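Local coordinates for protein glycogen synthase (Cyanobacterium sp. CLg1, PDB 6GNF) that is a bacterial glycogen (starch) synthase, a two-domain glycosyltransferase that binds ADP and a glycan, at residues V80-Y91 with D131-A142. Sequence-based numbering, arbitrary orientation.
Sequences VNYGQEKTNVRY and DNVERFAMLSQA. With SO4 (sulfate ion), chain G.
V80 and M138 form the apolar centre where a β-hairpin lies on a helix. The thioether chain leaves the helix with CG anti to the backbone N (chi1 -175°), which carries it straight to the strands: M138 CG meets V80 CG2 at 3.6 Å, while its SD, beyond a bend at the last torsion, lies 3.9 Å from T87 CG2 and also touches V89. A flexible, unbranched chain suits this site between β-branched residues. Farther along, the small methyl of A142 lets V89 approach, CG2 to CB 4.0 Å.

The Y82 ring lies against the first helical turn. E134 CB sits over one face in a CH-π contact, 3.7 Å from the ring centroid, and M138 SD makes an oblique Met-aromatic contact. E134 then bends away, its carboxylate pairing with K213, and its CG packs on the bare backbone of G83, 3.5 Å from G83 CA.

Two direct hydrogen bonds fasten the hairpin. Q141, long enough to span the gap with its amide oxygen, accepts the N81 N-H at OE1 (2.9 Å, nearly straight at 170°). Y91 OH reaches A142 O at 2.6 Å, on a lone pair in the carbonyl plane. Y82 OH also meets D131 OD2, near the ring plane, but their 2.4 Å separation is doubtfully short; K112 holds OD1. A water bridges N81 O, G83 N and E134 O.

Strand 80-82 runs almost antiparallel to the helix (172°), and a type II' turn, with G83 at positive phi, closes the hairpin. This is α/β layer packing at the hairpin edge of the mixed sheet in the starch synthase catalytic domain, consistent with the N-terminal Rossmann-like domain of a GT-B glycosyltransferase.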
ATOM      1  N   VAL A  80     -11.570 -24.452 -10.093  1.00 49.60           N
ATOM      2  CA  VAL A  80     -11.999 -23.520  -9.054  1.00 47.79           C
ATOM      3  C   VAL A  80     -13.368 -22.990  -9.441  1.00 46.79           C
ATOM      4  O   VAL A  80     -13.838 -23.246 -10.546  1.00 46.01           O
ATOM      5  CB  VAL A  80     -11.024 -22.326  -8.884  1.00 46.90           C
ATOM      6  CG1 VAL A  80      -9.700 -22.773  -8.275  1.00 45.92           C
ATOM      7  CG2 VAL A  80     -10.787 -21.620 -10.206  1.00 46.81           C
ATOM      8  N   ASN A  81     -13.985 -22.255  -8.528  1.00 48.45           N
ATOM      9  CA  ASN A  81     -15.291 -21.662  -8.769  1.00 52.81           C
ATOM     10  C   ASN A  81     -15.155 -20.200  -9.144  1.00 51.03           C
ATOM     11  O   ASN A  81     -14.357 -19.477  -8.557  1.00 46.23           O
ATOM     12  CB  ASN A  81     -16.143 -21.788  -7.523  1.00 55.39           C
ATOM     13  CG  ASN A  81     -16.374 -23.232  -7.132  1.00 58.83           C
ATOM     14  OD1 ASN A  81     -16.822 -24.044  -7.948  1.00 61.39           O
ATOM     15  ND2 ASN A  81     -16.064 -23.561  -5.872  1.00 61.06           N
ATOM     16  N   TYR A  82     -15.862 -19.800 -10.194  1.00 52.05           N
ATOM     17  CA  TYR A  82     -16.024 -18.395 -10.525  1.00 52.21           C
ATOM     18  C   TYR A  82     -17.476 -18.078 -10.237  1.00 53.61           C
ATOM     19  O   TYR A  82     -18.330 -18.267 -11.087  1.00 56.32           O
ATOM     20  CB  TYR A  82     -15.666 -18.117 -11.993  1.00 53.74           C
ATOM     21  CG  TYR A  82     -15.857 -16.668 -12.389  1.00 54.94           C
ATOM     22  CD1 TYR A  82     -14.977 -15.689 -11.954  1.00 54.88           C
ATOM     23  CD2 TYR A  82     -16.941 -16.279 -13.161  1.00 56.29           C
ATOM     24  CE1 TYR A  82     -15.159 -14.362 -12.295  1.00 57.16           C
ATOM     25  CE2 TYR A  82     -17.136 -14.959 -13.504  1.00 57.43           C
ATOM     26  CZ  TYR A  82     -16.247 -14.006 -13.074  1.00 58.26           C
ATOM     27  OH  TYR A  82     -16.463 -12.700 -13.438  1.00 62.74           O
ATOM     28  N   GLY A  83     -17.744 -17.576  -9.037  1.00 54.32           N
ATOM     29  CA  GLY A  83     -19.114 -17.491  -8.557  1.00 56.59           C
ATOM     30  C   GLY A  83     -19.698 -18.894  -8.564  1.00 57.65           C
ATOM     31  O   GLY A  83     -19.086 -19.827  -8.076  1.00 56.27           O
ATOM     32  N   GLN A  84     -20.861 -19.054  -9.165  1.00 62.26           N
ATOM     33  CA  GLN A  84     -21.526 -20.352  -9.166  1.00 66.74           C
ATOM     34  C   GLN A  84     -21.134 -21.192 -10.385  1.00 67.29           C
ATOM     35  O   GLN A  84     -21.559 -22.336 -10.510  1.00 70.34           O
ATOM     36  CB  GLN A  84     -23.031 -20.132  -9.069  1.00 69.73           C
ATOM     37  CG  GLN A  84     -23.366 -19.065  -8.024  1.00 71.68           C
ATOM     38  CD  GLN A  84     -24.771 -19.186  -7.480  1.00 75.33           C
ATOM     39  OE1 GLN A  84     -25.578 -18.261  -7.602  1.00 78.01           O
ATOM     40  NE2 GLN A  84     -25.078 -20.335  -6.883  1.00 75.14           N
ATOM     41  N   GLU A  85     -20.302 -20.628 -11.261  1.00 67.03           N
ATOM     42  CA  GLU A  85     -19.762 -21.348 -12.411  1.00 69.32           C
ATOM     43  C   GLU A  85     -18.447 -22.057 -12.051  1.00 66.80           C
ATOM     44  O   GLU A  85     -17.554 -21.474 -11.438  1.00 63.67           O
ATOM     45  CB  GLU A  85     -19.543 -20.383 -13.582  1.00 72.79           C
ATOM     46  CG  GLU A  85     -18.884 -20.994 -14.822  1.00 79.18           C
ATOM     47  CD  GLU A  85     -18.210 -19.961 -15.731  1.00 84.91           C
ATOM     48  OE1 GLU A  85     -18.912 -19.312 -16.541  1.00 88.25           O
ATOM     49  OE2 GLU A  85     -16.966 -19.817 -15.661  1.00 87.25           O
ATOM     50  N   LYS A  86     -18.338 -23.314 -12.473  1.00 67.36           N
ATOM     51  CA  LYS A  86     -17.113 -24.095 -12.341  1.00 67.83           C
ATOM     52  C   LYS A  86     -16.170 -23.720 -13.476  1.00 61.58           C
ATOM     53  O   LYS A  86     -16.592 -23.614 -14.625  1.00 61.27           O
ATOM     54  CB  LYS A  86     -17.428 -25.598 -12.397  1.00 74.15           C
ATOM     55  CG  LYS A  86     -17.622 -26.276 -11.041  1.00 81.82           C
ATOM     56  CD  LYS A  86     -18.612 -25.565 -10.114  1.00 90.34           C
ATOM     57  CE  LYS A  86     -20.044 -25.559 -10.639  1.00 97.75           C
ATOM     58  NZ  LYS A  86     -20.558 -26.920 -10.970  1.00101.78           N
ATOM     59  N   THR A  87     -14.896 -23.513 -13.163  1.00 55.68           N
ATOM     60  CA  THR A  87     -13.920 -23.113 -14.180  1.00 55.27           C
ATOM     61  C   THR A  87     -12.527 -23.635 -13.802  1.00 52.81           C
ATOM     62  O   THR A  87     -12.397 -24.355 -12.825  1.00 52.30           O
ATOM     63  CB  THR A  87     -13.941 -21.572 -14.369  1.00 54.49           C
ATOM     64  OG1 THR A  87     -13.214 -21.221 -15.547  1.00 54.62           O
ATOM     65  CG2 THR A  87     -13.367 -20.856 -13.144  1.00 52.69           C
ATOM     66  N   ASN A  88     -11.522 -23.327 -14.619  1.00 54.02           N
ATOM     67  CA  ASN A  88     -10.143 -23.754 -14.376  1.00 54.98           C
ATOM     68  C   ASN A  88      -9.214 -22.571 -14.412  1.00 49.90           C
ATOM     69  O   ASN A  88      -9.426 -21.666 -15.180  1.00 48.92           O
ATOM     70  CB  ASN A  88      -9.671 -24.706 -15.480  1.00 60.08           C
ATOM     71  CG  ASN A  88     -10.433 -25.991 -15.499  1.00 67.91           C
ATOM     72  OD1 ASN A  88     -11.193 -26.230 -16.432  1.00 78.00           O
ATOM     73  ND2 ASN A  88     -10.285 -26.809 -14.463  1.00 70.75           N
ATOM     74  N   VAL A  89      -8.160 -22.613 -13.614  1.00 47.20           N
ATOM     75  CA  VAL A  89      -7.055 -21.671 -13.769  1.00 49.38           C
ATOM     76  C   VAL A  89      -5.822 -22.430 -14.259  1.00 49.83           C
ATOM     77  O   VAL A  89      -5.742 -23.648 -14.100  1.00 48.57           O
ATOM     78  CB  VAL A  89      -6.768 -20.898 -12.468  1.00 47.68           C
ATOM     79  CG1 VAL A  89      -7.973 -20.048 -12.096  1.00 48.45           C
ATOM     80  CG2 VAL A  89      -6.407 -21.833 -11.324  1.00 47.50           C
ATOM     81  N   ARG A  90      -4.937 -21.731 -14.966  1.00 49.87           N
ATOM     82  CA  ARG A  90      -3.594 -22.215 -15.256  1.00 48.63           C
ATOM     83  C   ARG A  90      -2.643 -21.438 -14.359  1.00 47.24           C
ATOM     84  O   ARG A  90      -2.993 -20.364 -13.879  1.00 51.05           O
ATOM     85  CB  ARG A  90      -3.225 -21.981 -16.713  1.00 50.49           C
ATOM     86  CG  ARG A  90      -4.074 -22.741 -17.717  1.00 51.90           C
ATOM     87  CD  ARG A  90      -3.585 -22.513 -19.139  1.00 53.31           C
ATOM     88  NE  ARG A  90      -3.618 -21.098 -19.508  1.00 55.39           N
ATOM     89  CZ  ARG A  90      -2.994 -20.560 -20.562  1.00 57.21           C
ATOM     90  NH1 ARG A  90      -2.271 -21.309 -21.386  1.00 58.37           N
ATOM     91  NH2 ARG A  90      -3.092 -19.254 -20.794  1.00 57.24           N
ATOM     92  N   TYR A  91      -1.479 -22.012 -14.076  1.00 45.65           N
ATOM     93  CA  TYR A  91      -0.468 -21.348 -13.268  1.00 43.96           C
ATOM     94  C   TYR A  91       0.761 -21.075 -14.116  1.00 43.24           C
ATOM     95  O   TYR A  91       1.262 -21.946 -14.835  1.00 43.38           O
ATOM     96  CB  TYR A  91      -0.076 -22.202 -12.065  1.00 43.32           C
ATOM     97  CG  TYR A  91      -1.193 -22.457 -11.079  1.00 42.12           C
ATOM     98  CD1 TYR A  91      -1.584 -21.482 -10.165  1.00 42.11           C
ATOM     99  CD2 TYR A  91      -1.832 -23.692 -11.029  1.00 43.21           C
ATOM    100  CE1 TYR A  91      -2.599 -21.719  -9.246  1.00 42.32           C
ATOM    101  CE2 TYR A  91      -2.859 -23.939 -10.122  1.00 42.49           C
ATOM    102  CZ  TYR A  91      -3.242 -22.953  -9.228  1.00 42.32           C
ATOM    103  OH  TYR A  91      -4.264 -23.213  -8.313  1.00 40.68           O
ATOM    104  N   ASP A 131     -17.711  -7.716 -10.907  1.00 68.40           N
ATOM    105  CA  ASP A 131     -17.406  -9.097 -10.579  1.00 65.58           C
ATOM    106  C   ASP A 131     -16.177  -9.266  -9.681  1.00 60.17           C
ATOM    107  O   ASP A 131     -15.542 -10.329  -9.695  1.00 57.64           O
ATOM    108  CB  ASP A 131     -17.247  -9.923 -11.879  1.00 68.69           C
ATOM    109  CG  ASP A 131     -15.952  -9.607 -12.635  1.00 71.31           C
ATOM    110  OD1 ASP A 131     -15.573  -8.414 -12.668  1.00 74.27           O
ATOM    111  OD2 ASP A 131     -15.343 -10.534 -13.223  1.00 71.78           O
ATOM    112  N   ASN A 132     -15.845  -8.252  -8.882  1.00 56.36           N
ATOM    113  CA  ASN A 132     -14.704  -8.380  -7.972  1.00 53.18           C
ATOM    114  C   ASN A 132     -14.877  -9.479  -6.935  1.00 51.21           C
ATOM    115  O   ASN A 132     -13.880 -10.086  -6.503  1.00 47.61           O
ATOM    116  CB  ASN A 132     -14.370  -7.051  -7.288  1.00 55.59           C
ATOM    117  CG  ASN A 132     -13.401  -6.194  -8.108  1.00 56.63           C
ATOM    118  OD1 ASN A 132     -12.833  -6.623  -9.133  1.00 55.33           O
ATOM    119  ND2 ASN A 132     -13.179  -4.978  -7.637  1.00 58.57           N
ATOM    120  N   VAL A 133     -16.120  -9.713  -6.524  1.00 51.17           N
ATOM    121  CA  VAL A 133     -16.437 -10.822  -5.630  1.00 50.63           C
ATOM    122  C   VAL A 133     -15.933 -12.129  -6.238  1.00 48.75           C
ATOM    123  O   VAL A 133     -15.190 -12.863  -5.601  1.00 46.03           O
ATOM    124  CB  VAL A 133     -17.952 -10.911  -5.352  1.00 52.86           C
ATOM    125  CG1 VAL A 133     -18.338 -12.251  -4.733  1.00 52.51           C
ATOM    126  CG2 VAL A 133     -18.393  -9.765  -4.448  1.00 54.55           C
ATOM    127  N   GLU A 134     -16.334 -12.411  -7.469  1.00 49.76           N
ATOM    128  CA  GLU A 134     -15.972 -13.671  -8.103  1.00 50.04           C
ATOM    129  C   GLU A 134     -14.468 -13.749  -8.383  1.00 49.51           C
ATOM    130  O   GLU A 134     -13.842 -14.775  -8.147  1.00 50.01           O
ATOM    131  CB  GLU A 134     -16.778 -13.872  -9.385  1.00 50.86           C
ATOM    132  CG  GLU A 134     -18.259 -14.119  -9.164  1.00 51.70           C
ATOM    133  CD  GLU A 134     -19.073 -12.852  -8.927  1.00 55.24           C
ATOM    134  OE1 GLU A 134     -20.313 -12.943  -8.750  1.00 59.08           O
ATOM    135  OE2 GLU A 134     -18.495 -11.741  -8.890  1.00 54.24           O
ATOM    136  N   ARG A 135     -13.889 -12.654  -8.870  1.00 51.00           N
ATOM    137  CA  ARG A 135     -12.471 -12.598  -9.224  1.00 49.48           C
ATOM    138  C   ARG A 135     -11.550 -12.869  -8.049  1.00 46.95           C
ATOM    139  O   ARG A 135     -10.574 -13.608  -8.182  1.00 42.98           O
ATOM    140  CB  ARG A 135     -12.116 -11.226  -9.820  1.00 54.19           C
ATOM    141  CG  ARG A 135     -12.324 -11.130 -11.326  1.00 57.49           C
ATOM    142  CD  ARG A 135     -12.583  -9.708 -11.802  1.00 60.21           C
ATOM    143  NE  ARG A 135     -11.691  -8.724 -11.196  1.00 59.57           N
ATOM    144  CZ  ARG A 135     -10.565  -8.258 -11.727  1.00 61.30           C
ATOM    145  NH1 ARG A 135     -10.130  -8.680 -12.908  1.00 63.42           N
ATOM    146  NH2 ARG A 135      -9.862  -7.350 -11.056  1.00 61.51           N
ATOM    147  N   PHE A 136     -11.844 -12.276  -6.900  1.00 46.97           N
ATOM    148  CA  PHE A 136     -10.947 -12.392  -5.759  1.00 45.43           C
ATOM    149  C   PHE A 136     -11.234 -13.599  -4.871  1.00 44.62           C
ATOM    150  O   PHE A 136     -10.312 -14.165  -4.290  1.00 42.27           O
ATOM    151  CB  PHE A 136     -10.903 -11.084  -4.968  1.00 48.09           C
ATOM    152  CG  PHE A 136     -10.382  -9.924  -5.768  1.00 50.26           C
ATOM    153  CD1 PHE A 136      -9.261 -10.067  -6.578  1.00 48.99           C
ATOM    154  CD2 PHE A 136     -11.015  -8.689  -5.727  1.00 52.65           C
ATOM    155  CE1 PHE A 136      -8.787  -9.002  -7.325  1.00 50.90           C
ATOM    156  CE2 PHE A 136     -10.537  -7.616  -6.474  1.00 53.13           C
ATOM    157  CZ  PHE A 136      -9.428  -7.775  -7.276  1.00 51.26           C
ATOM    158  N   ALA A 137     -12.489 -14.032  -4.806  1.00 43.81           N
ATOM    159  CA  ALA A 137     -12.775 -15.347  -4.238  1.00 44.21           C
ATOM    160  C   ALA A 137     -12.026 -16.435  -5.026  1.00 43.01           C
ATOM    161  O   ALA A 137     -11.490 -17.380  -4.444  1.00 44.40           O
ATOM    162  CB  ALA A 137     -14.266 -15.628  -4.239  1.00 45.75           C
ATOM    163  N   MET A 138     -12.007 -16.312  -6.348  1.00 43.14           N
ATOM    164  CA  MET A 138     -11.298 -17.286  -7.178  1.00 43.86           C
ATOM    165  C   MET A 138      -9.783 -17.260  -6.933  1.00 44.37           C
ATOM    166  O   MET A 138      -9.120 -18.302  -6.986  1.00 44.38           O
ATOM    167  CB  MET A 138     -11.596 -17.053  -8.656  1.00 45.43           C
ATOM    168  CG  MET A 138     -10.992 -18.119  -9.575  1.00 46.40           C
ATOM    169  SD  MET A 138     -11.551 -17.991 -11.280  1.00 48.86           S
ATOM    170  CE  MET A 138     -10.614 -16.552 -11.785  1.00 47.63           C
ATOM    171  N   LEU A 139      -9.229 -16.073  -6.704  1.00 44.43           N
ATOM    172  CA  LEU A 139      -7.813 -15.956  -6.364  1.00 43.59           C
ATOM    173  C   LEU A 139      -7.465 -16.724  -5.093  1.00 43.46           C
ATOM    174  O   LEU A 139      -6.454 -17.419  -5.058  1.00 44.21           O
ATOM    175  CB  LEU A 139      -7.409 -14.486  -6.205  1.00 43.34           C
ATOM    176  CG  LEU A 139      -5.996 -14.211  -5.690  1.00 43.12           C
ATOM    177  CD1 LEU A 139      -4.950 -14.844  -6.589  1.00 42.41           C
ATOM    178  CD2 LEU A 139      -5.755 -12.711  -5.579  1.00 45.66           C
ATOM    179  N   SER A 140      -8.303 -16.600  -4.061  1.00 43.13           N
ATOM    180  CA  SER A 140      -8.046 -17.267  -2.783  1.00 44.25           C
ATOM    181  C   SER A 140      -8.089 -18.785  -2.928  1.00 43.35           C
ATOM    182  O   SER A 140      -7.270 -19.479  -2.354  1.00 43.59           O
ATOM    183  CB  SER A 140      -9.039 -16.801  -1.724  1.00 45.91           C
ATOM    184  OG  SER A 140      -8.871 -15.408  -1.524  1.00 45.57           O
ATOM    185  N   GLN A 141      -9.051 -19.287  -3.692  1.00 44.31           N
ATOM    186  CA  GLN A 141      -9.143 -20.716  -3.983  1.00 45.52           C
ATOM    187  C   GLN A 141      -7.949 -21.211  -4.777  1.00 44.12           C
ATOM    188  O   GLN A 141      -7.440 -22.298  -4.525  1.00 44.11           O
ATOM    189  CB  GLN A 141     -10.402 -21.030  -4.794  1.00 49.41           C
ATOM    190  CG  GLN A 141     -11.699 -20.792  -4.054  1.00 50.17           C
ATOM    191  CD  GLN A 141     -12.900 -20.891  -4.971  1.00 52.43           C
ATOM    192  OE1 GLN A 141     -12.977 -21.773  -5.830  1.00 56.73           O
ATOM    193  NE2 GLN A 141     -13.841 -19.979  -4.806  1.00 55.34           N
ATOM    194  N   ALA A 142      -7.550 -20.449  -5.789  1.00 42.50           N
ATOM    195  CA  ALA A 142      -6.450 -20.866  -6.648  1.00 43.58           C
ATOM    196  C   ALA A 142      -5.126 -20.907  -5.896  1.00 43.80           C
ATOM    197  O   ALA A 142      -4.288 -21.762  -6.203  1.00 45.32           O
ATOM    198  CB  ALA A 142      -6.340 -19.943  -7.855  1.00 43.70           C
TER
HETATM  199  S   SO4 G 603      -0.857 -17.176 -23.254  1.00 88.15           S
HETATM  200  O1  SO4 G 603      -1.251 -18.605 -23.149  1.00 82.30           O
HETATM  201  O2  SO4 G 603      -1.781 -16.291 -22.501  1.00 84.06           O
HETATM  202  O3  SO4 G 603      -0.906 -16.795 -24.682  1.00 94.98           O
HETATM  203  O4  SO4 G 603       0.522 -17.001 -22.742  1.00 86.02           O
HETATM  204  O   HOH W   1     -15.233 -17.135  -7.384  1.00 55.61           O